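Local coordinates for protein beta-L-arabinobiosidase (Bacteroides thetaiotaomicron, PDB 5MQR) that probably hydrolyses glycosidic bonds in plant pectin, acting as a beta-L-arabinobiosidase and perhaps also as an exo-alpha-sialidase, at residues R819-K831 and A886-D898. Sequence-based numbering, arbitrary orientation.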
loop_
_atom_site.group_PDB
_atom_site.type_symbol
_atom_site.label_atom_id
_atom_site.label_comp_id
_atom_site.label_asym_id
_atom_site.label_seq_id
_atom_site.Cartn_x
_atom_site.Cartn_y
_atom_site.Cartn_z
ATOM N N ARG A 819 35.552 33.817 8.152
ATOM C CA ARG A 819 35.274 32.531 7.527
ATOM C C ARG A 819 33.774 32.394 7.191
ATOM O O ARG A 819 32.935 32.865 7.973
ATOM C CB ARG A 819 35.732 31.423 8.461
ATOM C CG ARG A 819 37.243 31.328 8.575
ATOM C CD ARG A 819 37.681 30.459 9.749
ATOM N NE ARG A 819 37.191 29.088 9.632
ATOM C CZ ARG A 819 37.728 28.105 8.900
ATOM N NH1 ARG A 819 38.821 28.292 8.169
ATOM N NH2 ARG A 819 37.159 26.895 8.917
ATOM N N PRO A 820 33.424 31.765 6.036
ATOM C CA PRO A 820 31.984 31.639 5.726
ATOM C C PRO A 820 31.227 30.676 6.616
ATOM O O PRO A 820 30.010 30.631 6.514
ATOM C CB PRO A 820 31.963 31.151 4.270
ATOM C CG PRO A 820 33.290 30.523 4.071
ATOM C CD PRO A 820 34.235 31.377 4.874
ATOM N N THR A 821 31.935 29.909 7.455
ATOM C CA THR A 821 31.323 29.176 8.560
ATOM C C THR A 821 30.509 30.091 9.476
ATOM O O THR A 821 29.269 30.107 9.408
ATOM C CB THR A 821 32.375 28.476 9.433
ATOM O OG1 THR A 821 33.426 29.407 9.741
ATOM C CG2 THR A 821 32.942 27.247 8.724
ATOM N N ILE A 822 31.205 30.853 10.319
ATOM C CA ILE A 822 30.540 31.615 11.388
ATOM C C ILE A 822 29.622 32.706 10.825
ATOM O O ILE A 822 28.567 32.961 11.385
ATOM C CB ILE A 822 31.522 32.172 12.454
ATOM C CG1 ILE A 822 30.744 32.905 13.556
ATOM C CG2 ILE A 822 32.540 33.116 11.841
ATOM C CD1 ILE A 822 31.490 33.078 14.866
ATOM N N ASN A 823 29.994 33.312 9.701
ATOM C CA ASN A 823 29.124 34.310 9.059
ATOM C C ASN A 823 27.786 33.744 8.557
ATOM O O ASN A 823 26.759 34.389 8.736
ATOM C CB ASN A 823 29.858 35.072 7.960
ATOM C CG ASN A 823 30.860 36.048 8.534
ATOM O OD1 ASN A 823 30.461 37.071 9.106
ATOM N ND2 ASN A 823 32.165 35.715 8.451
ATOM N N SER A 824 27.797 32.559 7.954
ATOM C CA SER A 824 26.568 31.945 7.501
ATOM C C SER A 824 25.747 31.482 8.704
ATOM O O SER A 824 24.524 31.586 8.700
ATOM C CB SER A 824 26.872 30.754 6.592
ATOM O OG SER A 824 27.528 31.164 5.414
ATOM N N TYR A 825 26.435 30.943 9.712
ATOM C CA TYR A 825 25.771 30.462 10.904
ATOM C C TYR A 825 25.002 31.608 11.583
ATOM O O TYR A 825 23.858 31.439 12.008
ATOM C CB TYR A 825 26.750 29.876 11.937
ATOM C CG TYR A 825 27.614 28.691 11.555
ATOM C CD1 TYR A 825 27.363 27.901 10.429
ATOM C CD2 TYR A 825 28.667 28.336 12.373
ATOM C CE1 TYR A 825 28.171 26.821 10.117
ATOM C CE2 TYR A 825 29.472 27.254 12.084
ATOM C CZ TYR A 825 29.237 26.507 10.950
ATOM O OH TYR A 825 30.074 25.443 10.699
HETATM N N MSE A 826 25.639 32.763 11.684
HETATM C CA MSE A 826 25.034 33.910 12.354
HETATM C C MSE A 826 23.932 34.448 11.485
HETATM O O MSE A 826 22.873 34.807 12.017
HETATM C CB MSE A 826 26.058 34.954 12.740
HETATM C CG MSE A 826 27.058 34.390 13.768
HETATM SE SE MSE A 826 26.236 33.840 15.461
HETATM C CE MSE A 826 25.763 35.598 16.189
ATOM N N TYR A 827 24.131 34.461 10.159
ATOM C CA TYR A 827 23.023 34.764 9.243
ATOM C C TYR A 827 21.808 33.877 9.560
ATOM O O TYR A 827 20.695 34.376 9.775
ATOM C CB TYR A 827 23.418 34.590 7.768
ATOM C CG TYR A 827 22.224 34.660 6.867
ATOM C CD1 TYR A 827 21.659 35.885 6.520
ATOM C CD2 TYR A 827 21.614 33.500 6.396
ATOM C CE1 TYR A 827 20.529 35.960 5.709
ATOM C CE2 TYR A 827 20.489 33.567 5.583
ATOM C CZ TYR A 827 19.951 34.791 5.242
ATOM O OH TYR A 827 18.838 34.833 4.444
ATOM N N GLY A 828 22.042 32.565 9.571
ATOM C CA GLY A 828 21.024 31.571 9.887
ATOM C C GLY A 828 20.349 31.778 11.233
ATOM O O GLY A 828 19.115 31.675 11.330
ATOM N N ASN A 829 21.143 32.087 12.263
ATOM C CA ASN A 829 20.600 32.295 13.617
ATOM C C ASN A 829 19.743 33.538 13.677
ATOM O O ASN A 829 18.656 33.526 14.256
ATOM C CB ASN A 829 21.703 32.415 14.664
ATOM C CG ASN A 829 22.460 31.129 14.874
ATOM O OD1 ASN A 829 21.923 30.031 14.711
ATOM N ND2 ASN A 829 23.723 31.261 15.260
ATOM N N ALA A 830 20.242 34.594 13.053
ATOM C CA ALA A 830 19.504 35.850 12.916
ATOM C C ALA A 830 18.188 35.636 12.184
ATOM O O ALA A 830 17.147 36.064 12.658
ATOM C CB ALA A 830 20.351 36.892 12.205
ATOM N N LYS A 831 18.227 34.946 11.052
ATOM C CA LYS A 831 17.018 34.712 10.273
ATOM C C LYS A 831 16.008 33.917 11.107
ATOM O O LYS A 831 14.824 34.232 11.116
ATOM C CB LYS A 831 17.323 33.934 8.992
ATOM C CG LYS A 831 16.472 34.341 7.800
ATOM C CD LYS A 831 16.058 33.192 6.888
ATOM C CE LYS A 831 17.197 32.248 6.482
ATOM N NZ LYS A 831 16.597 31.068 5.782
ATOM N N ALA A 886 35.135 23.290 1.440
ATOM C CA ALA A 886 33.755 22.842 1.641
ATOM C C ALA A 886 32.940 23.895 2.390
ATOM O O ALA A 886 31.717 23.993 2.171
ATOM C CB ALA A 886 33.715 21.517 2.398
ATOM N N ILE A 887 33.620 24.675 3.254
ATOM C CA ILE A 887 32.943 25.723 4.009
ATOM C C ILE A 887 32.303 26.769 3.102
ATOM O O ILE A 887 31.378 27.425 3.513
ATOM C CB ILE A 887 33.818 26.417 5.084
ATOM C CG1 ILE A 887 35.040 27.120 4.476
ATOM C CG2 ILE A 887 34.218 25.415 6.153
ATOM C CD1 ILE A 887 35.729 28.092 5.437
ATOM N N GLY A 888 32.785 26.904 1.871
ATOM C CA GLY A 888 32.176 27.810 0.892
ATOM C C GLY A 888 30.764 27.453 0.436
ATOM O O GLY A 888 30.105 28.275 -0.221
ATOM N N TYR A 889 30.314 26.228 0.736
ATOM C CA TYR A 889 28.946 25.836 0.465
ATOM C C TYR A 889 27.990 26.126 1.617
ATOM O O TYR A 889 26.795 26.120 1.398
ATOM C CB TYR A 889 28.860 24.365 0.059
ATOM C CG TYR A 889 29.498 24.060 -1.288
ATOM C CD1 TYR A 889 29.088 24.711 -2.462
ATOM C CD2 TYR A 889 30.506 23.104 -1.391
ATOM C CE1 TYR A 889 29.697 24.421 -3.682
ATOM C CE2 TYR A 889 31.109 22.810 -2.600
ATOM C CZ TYR A 889 30.719 23.467 -3.735
ATOM O OH TYR A 889 31.354 23.129 -4.905
ATOM N N ILE A 890 28.503 26.465 2.800
ATOM C CA ILE A 890 27.671 26.703 3.994
ATOM C C ILE A 890 26.656 27.842 3.816
ATOM O O ILE A 890 25.563 27.734 4.324
ATOM C CB ILE A 890 28.526 26.891 5.261
ATOM C CG1 ILE A 890 29.283 25.593 5.579
ATOM C CG2 ILE A 890 27.686 27.202 6.496
ATOM C CD1 ILE A 890 30.304 25.749 6.697
ATOM N N PRO A 891 26.965 28.899 3.039
ATOM C CA PRO A 891 25.886 29.864 2.811
ATOM C C PRO A 891 24.542 29.239 2.373
ATOM O O PRO A 891 23.484 29.689 2.843
ATOM C CB PRO A 891 26.455 30.770 1.723
ATOM C CG PRO A 891 27.934 30.724 1.967
ATOM C CD PRO A 891 28.178 29.276 2.306
ATOM N N TRP A 892 24.585 28.221 1.507
ATOM C CA TRP A 892 23.367 27.526 1.062
ATOM C C TRP A 892 22.708 26.613 2.113
ATOM O O TRP A 892 21.538 26.290 1.992
ATOM C CB TRP A 892 23.625 26.707 -0.199
ATOM C CG TRP A 892 23.764 27.558 -1.377
ATOM C CD1 TRP A 892 22.760 28.122 -2.099
ATOM C CD2 TRP A 892 24.978 27.984 -1.975
ATOM N NE1 TRP A 892 23.268 28.848 -3.119
ATOM C CE2 TRP A 892 24.631 28.778 -3.082
ATOM C CE3 TRP A 892 26.329 27.735 -1.712
ATOM C CZ2 TRP A 892 25.579 29.358 -3.917
ATOM C CZ3 TRP A 892 27.291 28.324 -2.540
ATOM C CH2 TRP A 892 26.904 29.130 -3.628
ATOM N N TYR A 893 23.446 26.201 3.126
ATOM C CA TYR A 893 22.856 25.534 4.299
ATOM C C TYR A 893 21.741 26.380 4.932
ATOM O O TYR A 893 20.806 25.837 5.509
ATOM C CB TYR A 893 23.952 25.228 5.335
ATOM C CG TYR A 893 23.561 24.335 6.459
ATOM C CD1 TYR A 893 22.889 24.839 7.542
ATOM C CD2 TYR A 893 23.935 22.994 6.477
ATOM C CE1 TYR A 893 22.507 24.022 8.587
ATOM C CE2 TYR A 893 23.590 22.167 7.531
ATOM C CZ TYR A 893 22.871 22.688 8.593
ATOM O OH TYR A 893 22.503 21.907 9.674
ATOM N N PHE A 894 21.844 27.700 4.811
ATOM C CA PHE A 894 20.846 28.607 5.364
ATOM C C PHE A 894 20.134 29.405 4.294
ATOM O O PHE A 894 19.520 30.424 4.589
ATOM C CB PHE A 894 21.512 29.543 6.382
ATOM C CG PHE A 894 22.313 28.827 7.406
ATOM C CD1 PHE A 894 21.719 28.337 8.554
ATOM C CD2 PHE A 894 23.653 28.608 7.214
ATOM C CE1 PHE A 894 22.465 27.636 9.503
ATOM C CE2 PHE A 894 24.406 27.918 8.154
ATOM C CZ PHE A 894 23.815 27.434 9.306
ATOM N N ASN A 895 20.192 28.931 3.056
ATOM C CA ASN A 895 19.614 29.648 1.907
ATOM C C ASN A 895 20.013 31.140 1.868
ATOM O O ASN A 895 19.199 32.002 1.553
ATOM C CB ASN A 895 18.082 29.486 1.899
ATOM C CG ASN A 895 17.655 28.031 1.812
ATOM O OD1 ASN A 895 17.805 27.395 0.782
ATOM N ND2 ASN A 895 17.144 27.503 2.890
ATOM N N LEU A 896 21.273 31.419 2.194
ATOM C CA LEU A 896 21.762 32.795 2.232
ATOM C C LEU A 896 21.821 33.452 0.851
ATOM O O LEU A 896 21.325 34.569 0.689
ATOM C CB LEU A 896 23.125 32.867 2.949
ATOM C CG LEU A 896 23.759 34.228 3.242
ATOM C CD1 LEU A 896 24.855 34.102 4.295
ATOM C CD2 LEU A 896 24.340 34.855 1.987
ATOM N N PRO A 897 22.463 32.797 -0.140
ATOM C CA PRO A 897 22.668 33.559 -1.391
ATOM C C PRO A 897 21.379 33.839 -2.153
ATOM O O PRO A 897 20.397 33.129 -1.986
ATOM C CB PRO A 897 23.598 32.652 -2.210
ATOM C CG PRO A 897 24.273 31.789 -1.169
ATOM C CD PRO A 897 23.164 31.498 -0.196
ATOM N N ASP A 898 21.418 34.910 -2.939
ATOM C CA ASP A 898 20.431 35.218 -3.960
ATOM C C ASP A 898 20.342 34.162 -5.040
ATOM O O ASP A 898 21.254 33.348 -5.225
ATOM C CB ASP A 898 20.784 36.553 -4.657
ATOM C CG ASP A 898 20.504 37.740 -3.787
ATOM O OD1 ASP A 898 19.421 37.716 -3.164
ATOM O OD2 ASP A 898 21.340 38.683 -3.719
HETATM O O HOH W 1 17.364 32.724 3.507
#
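Phe-894 lies against the backbone of helix 820-839, and its contacts illustrate how a short helical turn can dock on a longer helix where a glycine lets it close in. Ser-824 O sits over one face of the phenyl ring, offset toward the rim, while Gly-828 CA comes within 3.6 Å of Phe-894 CD1, where a beta carbon would clash. At the far end of the ring, Phe-894 CE2 meets the edge of Tyr-825 at its CD1, 3.7 Å away.

Aliphatic groups carry the packing on both flanks. Ile-890 is a knob in the hole formed by Pro-820, Thr-821, Ser-824 and Tyr-825; its CG2 reaches Ser-824 CB at 3.6 Å. Ile-887 CD1 touches the Pro-820 ring and covers a face of the Arg-819 guanidinium, whose NE salt-bridges Asp-803 OD2, also bonded to Thr-821 OG1. Leu-896 lies over the centre of the Tyr-827 ring in a CH-pi contact, its CG 3.9 Å from the centroid. With chi1 at 170°, that ring swings opposite its own amide nitrogen and faces the leucine.

Among polar groups, Ser-824 OG lies beside Pro-891, whose N has no hydrogen to give, and donates instead to Pro-820 O (2.8 Å), in the carbonyl plane; Ser-824 N bonds this oxygen too. Lys-831 NZ makes weak hydrogen bonds to Phe-894 O and to a water that joins both segments, 2.7 Å from Tyr-827 OH and donating to Asn-895 O. A leucine in place of Tyr-827 would probably leave that water without its phenolic partner and Leu-896 without a flat face to rest on.

Asn-895 ends the short helix in a Schellman motif. The contact thus joins a long helix to a connecting turn, consistent with the (alpha/alpha)6 barrel of MGH1-like glycosidases; helix 948-964 packs against Ile-890 and Trp-892, whereas helices 768-788 and 843-864 contact Met-826, present as selenomethionine.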